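Local coordinates for protein (glutathione s-transferase) (Zea mays, PDB 1BYE) that detoxifies herbicides in maize, probably by coupling them to glutathione, and binds the glutathione conjugate of atrazine, at residues 14-19 with 65-70; 115-120 with 175-180; 2-7 with 29-34. One frame throughout, in Å; residues are numbered along the deposited sequence.

Contact 1. Residues 14-19 with 65-70; sequences LTRCAT and FESRAI. With ATA (atrazine glutathione conjugate), chain E.
Arg16 and Arg68 meet flat on flat, a worked case of two cationic groups stacking around a shared anion. Their guanidinium planes lie 17° apart with centres 4.3 Å from each other; NH1 of Arg16 sits over the rim of one face of Arg68, 3.6 Å from Arg68 NH2. Both groups form salt bridges to Glu101 OE2, which would be expected to offset their like charge, and Arg16 NE also donates to Asn166 O.

Apolar packing makes up the rest. Cys17 SG is turned anti to its carbonyl carbon (chi1 -68°) and packs against the CG2 branch of Ile70, with Ser67 CA 3.6 Å from the same sulfur.

Around the ligand, Glu66 and Ser67 face the glutathione moiety. Glu66 OE1 lies 3.1 Å from the amine N' of the conjugate, while Ser67 CB approaches carboxylate O2' at 3.5 Å. Gln104 of the second subunit holds Glu66 OE2 by a hydrogen bond.

Contact 1 thus joins helices 14-23 and 67-78 of the thioredoxin-like domain. Cys17 also packs on Leu5 of strand 3-5, and helix 88-122 borders the arginine pair through Thr106.

Contact 2. Residues 115-120 with 175-180; sequences QVLISP and FATPYA. With ATA (atrazine glutathione conjugate), chain E.
Val116 and Thr177 mark the closest backbone approach, their CA atoms 6.5 Å apart, where the last turns of helix 88-122 face the chain leaving helix 168-176. The segment 115-120 is helical but irregular, with a wider pi-type turn at 115-118 and a kink at Pro120, whose nitrogen has no hydrogen to give. In the other segment a weakly bonded helix runs to about Ala176 and gives way to an ST turn: Thr177 OG1 accepts from Tyr179 N at 3.3 Å, with an N-H...acceptor angle of 162°, and is also hydrogen-bonded to Leu174 O.

With that hydroxyl turned to its own backbone, between N and the carbonyl carbon (chi1 67°), Thr177 offers its methyl to the helix. Thr177 CG2 lies 3.7 Å from Val116 CB, and Leu117 CD2 reaches the same methyl at 4.0 Å, the leucine crossing it at about a right angle. The two branches of Val116 divide their work. CG1 packs on Thr177 and more loosely on Pro178 CD, whereas CG2 comes in the ring plane to the edge of Tyr179, 3.6 Å from CE2. No hydrogen bond crosses between the segments; the join is apolar.

One residue further, Ile118 serves the ligand instead: CG2 packs on the isopropyl C8 and C9, and Ile118 CD1 lies 3.8 Å from triazine C6. Cut back to an alanine, this position would lose CG1, CG2 and CD1, which would probably open a gap beside the triazine and leave its isopropyl group freer to turn.

Within the C-terminal domain, helix 128-148 packs on Tyr179 through Val131 and Leu135, and Gln128 bonds the tyrosine OH, so this contact ties three helical elements together near the surface.

Contact 3. Residues 2-7 with 29-34; sequences PMKLYG and EIVPIN
Tyr6 and Val31 lie side by side and point the same way, an example of neighbouring parallel chains setting their side chains in register. Along Tyr6, CB starts against Ile33 CG1 at 3.9 Å. At the ring, CD1 touches Val31 CB and CE1 touches Val31 CG1, each at 3.6 Å, while CZ looks to Val31 CG2 at 4.1 Å; the ring as a whole also makes a cation-pi contact with Arg48. With CG anti to the carbonyl carbon (chi1 -64°), the ring runs alongside Val31, its CD1-CE1 side nearest the valine.

Leu5 and Ile30 make a second pair, also side by side and pointing the same way, Leu5 CD2 packing on Ile30 CG2, with Leu14 and Ala18 of helix 14-23 lying against the leucine.

The backbones run parallel, bridged at Lys4 and Glu29. Glu29 O accepts from Leu5 N at 2.7 Å, and Val31 O accepts from Gly7 N at 3.1 Å, the donors tilted 27° and 21° from the respective carbonyl planes. Glu29 N also bonds Met3 O, though the modelled length is doubtful. Tyr6 CA adds a CA-H...O contact to Val31 O.

Chemically, then, main-chain polar groups join strand 3-5 to the end of strand 28-29 and the chain that follows it, and apolar side chains fill in beside them. This is the parallel pairing expected of the beta-alpha-beta crossover that opens a thioredoxin-like domain.

From the N terminus, the chain lays down 2-7, turns through helix 14-23 and returns at 29-34, where contact 3 closes the first loop. Contact 1 has opened by then at 14-19 and closes only at 65-70, after the remaining strands of the sheet, so these two contacts cross. They also touch, and together they bind sheet and helices of the N-terminal domain into one unit. Contact 2 follows in series, closing a largely helical loop of the C-terminal domain. Its centre lies 21 Å from that of contact 1, yet the conjugate spans the gap, touching 65-70 by its glutathione part and 115-120 by its triazine end.

Contact 1. Residues 14-19 with 65-70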
loop_
_atom_site.group_PDB
_atom_site.type_symbol
_atom_site.label_atom_id
_atom_site.label_comp_id
_atom_site.label_asym_id
_atom_site.label_seq_id
_atom_site.Cartn_x
_atom_site.Cartn_y
_atom_site.Cartn_z
ATOM N N LEU A 14 14.133 -1.532 0.114
ATOM C CA LEU A 14 15.040 -1.629 -1.001
ATOM C C LEU A 14 15.311 -3.110 -1.212
ATOM O O LEU A 14 15.237 -3.607 -2.341
ATOM C CB LEU A 14 16.354 -0.864 -0.766
ATOM C CG LEU A 14 17.284 -1.523 -1.837
ATOM C CD1 LEU A 14 17.833 -0.497 -2.796
ATOM C CD2 LEU A 14 18.321 -2.417 -1.226
ATOM N N THR A 15 15.585 -3.857 -0.142
ATOM C CA THR A 15 15.699 -5.282 -0.395
ATOM C C THR A 15 14.381 -5.913 -0.815
ATOM O O THR A 15 14.423 -7.177 -0.856
ATOM C CB THR A 15 16.201 -6.071 0.827
ATOM O OG1 THR A 15 15.403 -5.660 1.934
ATOM C CG2 THR A 15 17.683 -5.796 0.991
ATOM N N ARG A 16 13.245 -5.211 -0.855
ATOM C CA ARG A 16 12.051 -5.873 -1.364
ATOM C C ARG A 16 11.935 -5.579 -2.863
ATOM O O ARG A 16 11.538 -6.590 -3.493
ATOM C CB ARG A 16 10.734 -5.692 -0.595
ATOM C CG ARG A 16 9.448 -5.298 -1.315
ATOM C CD ARG A 16 8.084 -5.715 -0.722
ATOM N NE ARG A 16 8.237 -5.894 0.706
ATOM C CZ ARG A 16 8.308 -4.941 1.650
ATOM N NH1 ARG A 16 8.209 -3.633 1.371
ATOM N NH2 ARG A 16 8.505 -5.568 2.813
ATOM N N CYS A 17 12.183 -4.412 -3.452
ATOM C CA CYS A 17 12.505 -4.452 -4.873
ATOM C C CYS A 17 13.435 -5.555 -5.357
ATOM O O CYS A 17 13.141 -6.546 -6.066
ATOM C CB CYS A 17 13.190 -3.094 -5.116
ATOM S SG CYS A 17 11.935 -1.831 -4.903
ATOM N N ALA A 18 14.656 -5.571 -4.848
ATOM C CA ALA A 18 15.766 -6.427 -5.162
ATOM C C ALA A 18 15.496 -7.812 -4.579
ATOM O O ALA A 18 16.274 -8.240 -3.689
ATOM C CB ALA A 18 17.083 -5.934 -4.542
ATOM N N THR A 19 14.303 -8.327 -4.881
ATOM C CA THR A 19 14.092 -9.751 -4.597
ATOM C C THR A 19 12.917 -10.143 -5.497
ATOM O O THR A 19 12.637 -11.316 -5.710
ATOM C CB THR A 19 13.682 -10.029 -3.145
ATOM O OG1 THR A 19 12.747 -11.119 -2.990
ATOM C CG2 THR A 19 12.879 -8.848 -2.637
ATOM N N PHE A 65 9.467 4.714 -8.341
ATOM C CA PHE A 65 9.687 4.503 -6.927
ATOM C C PHE A 65 8.461 3.904 -6.224
ATOM O O PHE A 65 7.351 3.615 -6.699
ATOM C CB PHE A 65 10.009 5.815 -6.175
ATOM C CG PHE A 65 9.069 6.935 -6.509
ATOM C CD1 PHE A 65 7.792 6.986 -6.012
ATOM C CD2 PHE A 65 9.470 7.947 -7.371
ATOM C CE1 PHE A 65 6.924 7.987 -6.427
ATOM C CE2 PHE A 65 8.601 8.942 -7.780
ATOM C CZ PHE A 65 7.303 8.952 -7.344
ATOM N N GLU A 66 8.617 3.876 -4.896
ATOM C CA GLU A 66 7.773 3.060 -4.066
ATOM C C GLU A 66 7.991 1.576 -4.322
ATOM O O GLU A 66 7.602 1.055 -5.375
ATOM C CB GLU A 66 6.286 3.346 -4.343
ATOM C CG GLU A 66 5.807 4.785 -4.155
ATOM C CD GLU A 66 6.184 5.233 -2.760
ATOM O OE1 GLU A 66 5.864 4.400 -1.875
ATOM O OE2 GLU A 66 6.765 6.312 -2.581
ATOM N N SER A 67 8.559 0.894 -3.333
ATOM C CA SER A 67 8.947 -0.484 -3.338
ATOM C C SER A 67 7.965 -1.284 -4.177
ATOM O O SER A 67 8.254 -2.071 -5.084
ATOM C CB SER A 67 8.922 -1.103 -1.940
ATOM O OG SER A 67 9.187 -2.498 -1.833
ATOM N N ARG A 68 6.716 -1.116 -3.753
ATOM C CA ARG A 68 5.674 -2.054 -4.174
ATOM C C ARG A 68 5.312 -1.826 -5.627
ATOM O O ARG A 68 4.947 -2.799 -6.263
ATOM C CB ARG A 68 4.521 -1.944 -3.164
ATOM C CG ARG A 68 4.894 -2.721 -1.907
ATOM C CD ARG A 68 3.678 -3.296 -1.183
ATOM N NE ARG A 68 4.000 -3.813 0.148
ATOM C CZ ARG A 68 4.481 -3.062 1.146
ATOM N NH1 ARG A 68 4.745 -1.745 1.134
ATOM N NH2 ARG A 68 4.710 -3.776 2.243
ATOM N N ALA A 69 5.427 -0.616 -6.127
ATOM C CA ALA A 69 5.304 -0.223 -7.513
ATOM C C ALA A 69 6.315 -0.920 -8.417
ATOM O O ALA A 69 6.001 -1.508 -9.438
ATOM C CB ALA A 69 5.510 1.296 -7.649
ATOM N N ILE A 70 7.585 -0.859 -8.107
ATOM C CA ILE A 70 8.748 -1.489 -8.621
ATOM C C ILE A 70 8.785 -2.984 -8.381
ATOM O O ILE A 70 9.543 -3.599 -9.164
ATOM C CB ILE A 70 9.975 -0.892 -7.877
ATOM C CG1 ILE A 70 10.268 0.528 -8.336
ATOM C CG2 ILE A 70 11.235 -1.730 -8.014
ATOM C CD1 ILE A 70 10.971 1.422 -7.342
HETATM N "N'" ATA E . 7.010 3.417 0.889
HETATM C "CA'" ATA E . 8.152 4.017 0.135
HETATM C "CB'" ATA E . 8.903 5.051 0.977
HETATM C "CG'" ATA E . 10.363 4.664 1.237
HETATM C "CC'" ATA E . 9.150 2.924 -0.274
HETATM O "O1'" ATA E . 10.116 3.265 -0.984
HETATM O "O2'" ATA E . 8.883 1.751 0.048
HETATM C "C'" ATA E . 10.667 4.654 2.732
HETATM O "O'" ATA E . 9.755 4.260 3.479
HETATM N N5 ATA E . 16.701 2.445 8.516
HETATM C C6 ATA E . 16.440 1.323 7.844
HETATM N N1 ATA E . 15.383 1.122 7.064
HETATM C C2 ATA E . 14.851 2.268 6.585
HETATM N N3 ATA E . 15.306 3.498 6.921
HETATM C C4 ATA E . 15.964 3.492 8.099
HETATM N N ATA E . 11.931 4.344 3.085
HETATM C CA ATA E . 12.252 4.337 4.519
HETATM C C ATA E . 13.638 4.947 4.774
HETATM O O ATA E . 14.450 4.269 5.417
HETATM C CB ATA E . 12.228 2.902 5.101
HETATM S SG ATA E . 13.854 2.110 5.156
HETATM N N7 ATA E . 15.971 4.649 9.056
HETATM N N11 ATA E . 17.489 0.271 7.906
HETATM C C12 ATA E . 18.448 0.625 9.007
HETATM C C13 ATA E . 19.657 -0.330 8.994
HETATM C C8 ATA E . 17.219 4.812 9.872
HETATM C C9 ATA E . 18.148 3.587 9.756
HETATM C C10 ATA E . 18.072 6.080 9.651
HETATM N ND ATA E . 13.995 5.849 3.865
HETATM C CAD ATA E . 14.524 7.138 4.273
HETATM C CD ATA E . 14.028 8.292 3.419
HETATM O OD ATA E . 14.812 8.813 2.594
HETATM O "OT'" ATA E . 12.906 8.786 3.693
#

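Contact 2. Residues 115-120 with 175-180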
loop_
_atom_site.group_PDB
_atom_site.type_symbol
_atom_site.label_atom_id
_atom_site.label_comp_id
_atom_site.label_asym_id
_atom_site.label_seq_id
_atom_site.Cartn_x
_atom_site.Cartn_y
_atom_site.Cartn_z
ATOM N N GLN A 115 12.376 -0.855 16.172
ATOM C CA GLN A 115 12.765 -0.691 17.580
ATOM C C GLN A 115 14.103 -1.398 17.693
ATOM O O GLN A 115 14.989 -0.780 18.288
ATOM C CB GLN A 115 11.665 -1.067 18.584
ATOM C CG GLN A 115 10.607 0.068 18.627
ATOM C CD GLN A 115 11.212 1.285 19.302
ATOM O OE1 GLN A 115 12.188 1.042 20.042
ATOM N NE2 GLN A 115 10.685 2.486 19.088
ATOM N N VAL A 116 14.224 -2.649 17.296
ATOM C CA VAL A 116 15.412 -3.435 17.659
ATOM C C VAL A 116 16.634 -3.178 16.764
ATOM O O VAL A 116 17.763 -3.431 17.210
ATOM C CB VAL A 116 15.131 -4.908 17.395
ATOM C CG1 VAL A 116 16.320 -5.734 17.819
ATOM C CG2 VAL A 116 13.852 -5.407 18.031
ATOM N N LEU A 117 16.488 -2.698 15.514
ATOM C CA LEU A 117 17.660 -2.464 14.682
ATOM C C LEU A 117 17.932 -0.992 14.568
ATOM O O LEU A 117 18.906 -0.573 15.181
ATOM C CB LEU A 117 17.554 -3.024 13.260
ATOM C CG LEU A 117 17.075 -4.492 13.233
ATOM C CD1 LEU A 117 16.822 -4.906 11.806
ATOM C CD2 LEU A 117 17.999 -5.373 14.028
ATOM N N ILE A 118 17.194 -0.196 13.814
ATOM C CA ILE A 118 17.534 1.202 13.640
ATOM C C ILE A 118 17.828 1.996 14.902
ATOM O O ILE A 118 18.655 2.933 14.919
ATOM C CB ILE A 118 16.473 2.041 12.931
ATOM C CG1 ILE A 118 16.281 1.515 11.508
ATOM C CG2 ILE A 118 16.931 3.512 12.876
ATOM C CD1 ILE A 118 15.305 0.412 11.329
ATOM N N SER A 119 17.100 1.695 15.972
ATOM C CA SER A 119 16.822 2.705 16.994
ATOM C C SER A 119 18.134 2.722 17.756
ATOM O O SER A 119 18.837 3.723 17.609
ATOM C CB SER A 119 15.666 2.550 17.953
ATOM O OG SER A 119 15.753 3.457 19.059
ATOM N N PRO A 120 18.627 1.547 18.068
ATOM C CA PRO A 120 19.910 1.480 18.750
ATOM C C PRO A 120 20.999 2.269 18.058
ATOM O O PRO A 120 21.945 2.626 18.754
ATOM C CB PRO A 120 20.157 0.005 18.954
ATOM C CG PRO A 120 18.968 -0.772 18.533
ATOM C CD PRO A 120 17.992 0.221 17.984
ATOM N N PHE A 175 14.583 -12.351 11.231
ATOM C CA PHE A 175 15.514 -13.309 11.833
ATOM C C PHE A 175 16.768 -12.620 12.346
ATOM O O PHE A 175 17.636 -13.162 13.053
ATOM C CB PHE A 175 15.852 -14.442 10.821
ATOM C CG PHE A 175 14.643 -15.298 10.561
ATOM C CD1 PHE A 175 13.543 -14.742 9.917
ATOM C CD2 PHE A 175 14.473 -16.552 11.156
ATOM C CE1 PHE A 175 12.354 -15.416 9.749
ATOM C CE2 PHE A 175 13.289 -17.266 10.958
ATOM C CZ PHE A 175 12.251 -16.702 10.244
ATOM N N ALA A 176 16.921 -11.320 12.041
ATOM C CA ALA A 176 17.921 -10.481 12.693
ATOM C C ALA A 176 17.585 -10.306 14.178
ATOM O O ALA A 176 18.534 -10.160 14.971
ATOM C CB ALA A 176 18.060 -9.133 12.006
ATOM N N THR A 177 16.276 -10.215 14.509
ATOM C CA THR A 177 15.995 -9.653 15.826
ATOM C C THR A 177 15.606 -10.893 16.595
ATOM O O THR A 177 15.287 -11.862 15.947
ATOM C CB THR A 177 14.776 -8.747 15.906
ATOM O OG1 THR A 177 13.687 -9.657 15.654
ATOM C CG2 THR A 177 14.849 -7.641 14.883
ATOM N N PRO A 178 15.553 -10.786 17.919
ATOM C CA PRO A 178 15.384 -12.026 18.679
ATOM C C PRO A 178 13.945 -12.503 18.683
ATOM O O PRO A 178 13.743 -13.672 19.052
ATOM C CB PRO A 178 16.003 -11.737 20.015
ATOM C CG PRO A 178 16.287 -10.280 20.085
ATOM C CD PRO A 178 16.306 -9.750 18.684
ATOM N N TYR A 179 13.018 -11.873 17.970
ATOM C CA TYR A 179 11.633 -12.289 17.945
ATOM C C TYR A 179 11.203 -13.096 16.740
ATOM O O TYR A 179 10.042 -13.024 16.314
ATOM C CB TYR A 179 10.726 -11.042 17.965
ATOM C CG TYR A 179 11.215 -10.174 19.110
ATOM C CD1 TYR A 179 11.108 -10.588 20.445
ATOM C CD2 TYR A 179 11.812 -8.973 18.767
ATOM C CE1 TYR A 179 11.597 -9.775 21.459
ATOM C CE2 TYR A 179 12.307 -8.176 19.789
ATOM C CZ TYR A 179 12.184 -8.569 21.110
ATOM O OH TYR A 179 12.677 -7.691 22.025
ATOM N N ALA A 180 12.144 -13.884 16.221
ATOM C CA ALA A 180 11.903 -14.563 14.943
ATOM C C ALA A 180 11.458 -15.985 15.268
ATOM O O ALA A 180 11.273 -16.873 14.436
ATOM C CB ALA A 180 13.146 -14.525 14.077
HETATM N "N'" ATA E . 7.010 3.417 0.889
HETATM C "CA'" ATA E . 8.152 4.017 0.135
HETATM C "CB'" ATA E . 8.903 5.051 0.977
HETATM C "CG'" ATA E . 10.363 4.664 1.237
HETATM C "CC'" ATA E . 9.150 2.924 -0.274
HETATM O "O1'" ATA E . 10.116 3.265 -0.984
HETATM O "O2'" ATA E . 8.883 1.751 0.048
HETATM C "C'" ATA E . 10.667 4.654 2.732
HETATM O "O'" ATA E . 9.755 4.260 3.479
HETATM N N5 ATA E . 16.701 2.445 8.516
HETATM C C6 ATA E . 16.440 1.323 7.844
HETATM N N1 ATA E . 15.383 1.122 7.064
HETATM C C2 ATA E . 14.851 2.268 6.585
HETATM N N3 ATA E . 15.306 3.498 6.921
HETATM C C4 ATA E . 15.964 3.492 8.099
HETATM N N ATA E . 11.931 4.344 3.085
HETATM C CA ATA E . 12.252 4.337 4.519
HETATM C C ATA E . 13.638 4.947 4.774
HETATM O O ATA E . 14.450 4.269 5.417
HETATM C CB ATA E . 12.228 2.902 5.101
HETATM S SG ATA E . 13.854 2.110 5.156
HETATM N N7 ATA E . 15.971 4.649 9.056
HETATM N N11 ATA E . 17.489 0.271 7.906
HETATM C C12 ATA E . 18.448 0.625 9.007
HETATM C C13 ATA E . 19.657 -0.330 8.994
HETATM C C8 ATA E . 17.219 4.812 9.872
HETATM C C9 ATA E . 18.148 3.587 9.756
HETATM C C10 ATA E . 18.072 6.080 9.651
HETATM N ND ATA E . 13.995 5.849 3.865
HETATM C CAD ATA E . 14.524 7.138 4.273
HETATM C CD ATA E . 14.028 8.292 3.419
HETATM O OD ATA E . 14.812 8.813 2.594
HETATM O "OT'" ATA E . 12.906 8.786 3.693
#

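Contact 3. Residues 2-7 with 29-34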
loop_
_atom_site.group_PDB
_atom_site.type_symbol
_atom_site.label_atom_id
_atom_site.label_comp_id
_atom_site.label_asym_id
_atom_site.label_seq_id
_atom_site.Cartn_x
_atom_site.Cartn_y
_atom_site.Cartn_z
ATOM N N PRO A 2 20.551 -2.549 -18.917
ATOM C CA PRO A 2 20.549 -2.981 -17.526
ATOM C C PRO A 2 19.716 -2.168 -16.554
ATOM O O PRO A 2 19.739 -0.931 -16.613
ATOM C CB PRO A 2 22.051 -2.916 -17.211
ATOM C CG PRO A 2 22.585 -1.801 -18.045
ATOM C CD PRO A 2 21.745 -1.744 -19.288
ATOM N N MET A 3 19.017 -2.761 -15.580
ATOM C CA MET A 3 18.233 -1.970 -14.613
ATOM C C MET A 3 19.002 -1.495 -13.380
ATOM O O MET A 3 19.779 -2.173 -12.690
ATOM C CB MET A 3 16.928 -2.656 -14.189
ATOM C CG MET A 3 15.688 -2.198 -14.948
ATOM S SD MET A 3 14.506 -3.500 -15.361
ATOM C CE MET A 3 14.516 -4.601 -13.974
ATOM N N LYS A 4 18.771 -0.212 -13.085
ATOM C CA LYS A 4 19.350 0.421 -11.883
ATOM C C LYS A 4 18.457 0.567 -10.649
ATOM O O LYS A 4 17.463 1.301 -10.629
ATOM C CB LYS A 4 19.804 1.804 -12.371
ATOM C CG LYS A 4 21.258 1.958 -12.750
ATOM C CD LYS A 4 21.420 2.999 -13.854
ATOM C CE LYS A 4 22.471 2.582 -14.863
ATOM N NZ LYS A 4 21.896 1.807 -16.006
ATOM N N LEU A 5 18.663 -0.201 -9.585
ATOM C CA LEU A 5 18.042 -0.066 -8.268
ATOM C C LEU A 5 18.820 0.764 -7.240
ATOM O O LEU A 5 19.752 0.225 -6.621
ATOM C CB LEU A 5 17.901 -1.483 -7.655
ATOM C CG LEU A 5 17.120 -1.522 -6.340
ATOM C CD1 LEU A 5 15.672 -1.120 -6.646
ATOM C CD2 LEU A 5 17.201 -2.879 -5.668
ATOM N N TYR A 6 18.498 2.038 -7.036
ATOM C CA TYR A 6 19.153 2.864 -6.031
ATOM C C TYR A 6 18.775 2.535 -4.590
ATOM O O TYR A 6 17.696 2.003 -4.279
ATOM C CB TYR A 6 18.753 4.338 -6.336
ATOM C CG TYR A 6 19.301 4.742 -7.696
ATOM C CD1 TYR A 6 20.599 5.219 -7.784
ATOM C CD2 TYR A 6 18.571 4.571 -8.862
ATOM C CE1 TYR A 6 21.163 5.502 -9.010
ATOM C CE2 TYR A 6 19.127 4.869 -10.101
ATOM C CZ TYR A 6 20.418 5.348 -10.163
ATOM O OH TYR A 6 21.000 5.676 -11.361
ATOM N N GLY A 7 19.628 2.838 -3.616
ATOM C CA GLY A 7 19.370 2.737 -2.213
ATOM C C GLY A 7 20.216 1.724 -1.455
ATOM O O GLY A 7 20.629 0.716 -2.025
ATOM N N GLU A 29 21.248 -3.709 -11.498
ATOM C CA GLU A 29 22.348 -3.293 -10.618
ATOM C C GLU A 29 21.824 -2.440 -9.455
ATOM O O GLU A 29 21.088 -1.430 -9.587
ATOM C CB GLU A 29 23.339 -2.526 -11.488
ATOM C CG GLU A 29 24.488 -1.766 -10.873
ATOM C CD GLU A 29 25.232 -0.849 -11.828
ATOM O OE1 GLU A 29 25.194 -1.039 -13.064
ATOM O OE2 GLU A 29 25.900 0.113 -11.379
ATOM N N ILE A 30 22.252 -2.852 -8.254
ATOM C CA ILE A 30 22.059 -1.973 -7.091
ATOM C C ILE A 30 23.149 -0.913 -6.977
ATOM O O ILE A 30 24.237 -1.280 -6.533
ATOM C CB ILE A 30 21.905 -2.709 -5.748
ATOM C CG1 ILE A 30 21.370 -4.128 -5.818
ATOM C CG2 ILE A 30 20.904 -1.898 -4.908
ATOM C CD1 ILE A 30 21.124 -4.782 -4.470
ATOM N N VAL A 31 22.941 0.330 -7.376
ATOM C CA VAL A 31 23.668 1.509 -6.948
ATOM C C VAL A 31 23.350 2.097 -5.566
ATOM O O VAL A 31 22.212 2.574 -5.323
ATOM C CB VAL A 31 23.206 2.727 -7.828
ATOM C CG1 VAL A 31 24.048 3.964 -7.491
ATOM C CG2 VAL A 31 23.129 2.423 -9.301
ATOM N N PRO A 32 24.376 2.181 -4.689
ATOM C CA PRO A 32 23.965 2.526 -3.303
ATOM C C PRO A 32 23.504 3.954 -3.280
ATOM O O PRO A 32 24.106 4.787 -3.965
ATOM C CB PRO A 32 25.176 2.145 -2.483
ATOM C CG PRO A 32 25.356 0.752 -3.031
ATOM C CD PRO A 32 25.313 1.024 -4.529
ATOM N N ILE A 33 22.400 4.233 -2.559
ATOM C CA ILE A 33 22.290 5.606 -2.014
ATOM C C ILE A 33 22.758 5.549 -0.582
ATOM O O ILE A 33 22.726 4.450 -0.013
ATOM C CB ILE A 33 20.926 6.215 -2.198
ATOM C CG1 ILE A 33 20.705 6.407 -3.723
ATOM C CG2 ILE A 33 20.728 7.534 -1.467
ATOM C CD1 ILE A 33 21.716 7.289 -4.416
ATOM N N ASN A 34 23.210 6.707 -0.125
ATOM C CA ASN A 34 23.690 6.764 1.259
ATOM C C ASN A 34 23.063 7.896 2.072
ATOM O O ASN A 34 23.449 9.059 1.881
ATOM C CB ASN A 34 25.208 6.898 1.243
ATOM C CG ASN A 34 25.821 6.961 2.618
ATOM O OD1 ASN A 34 25.401 6.196 3.482
ATOM N ND2 ASN A 34 26.791 7.837 2.806
#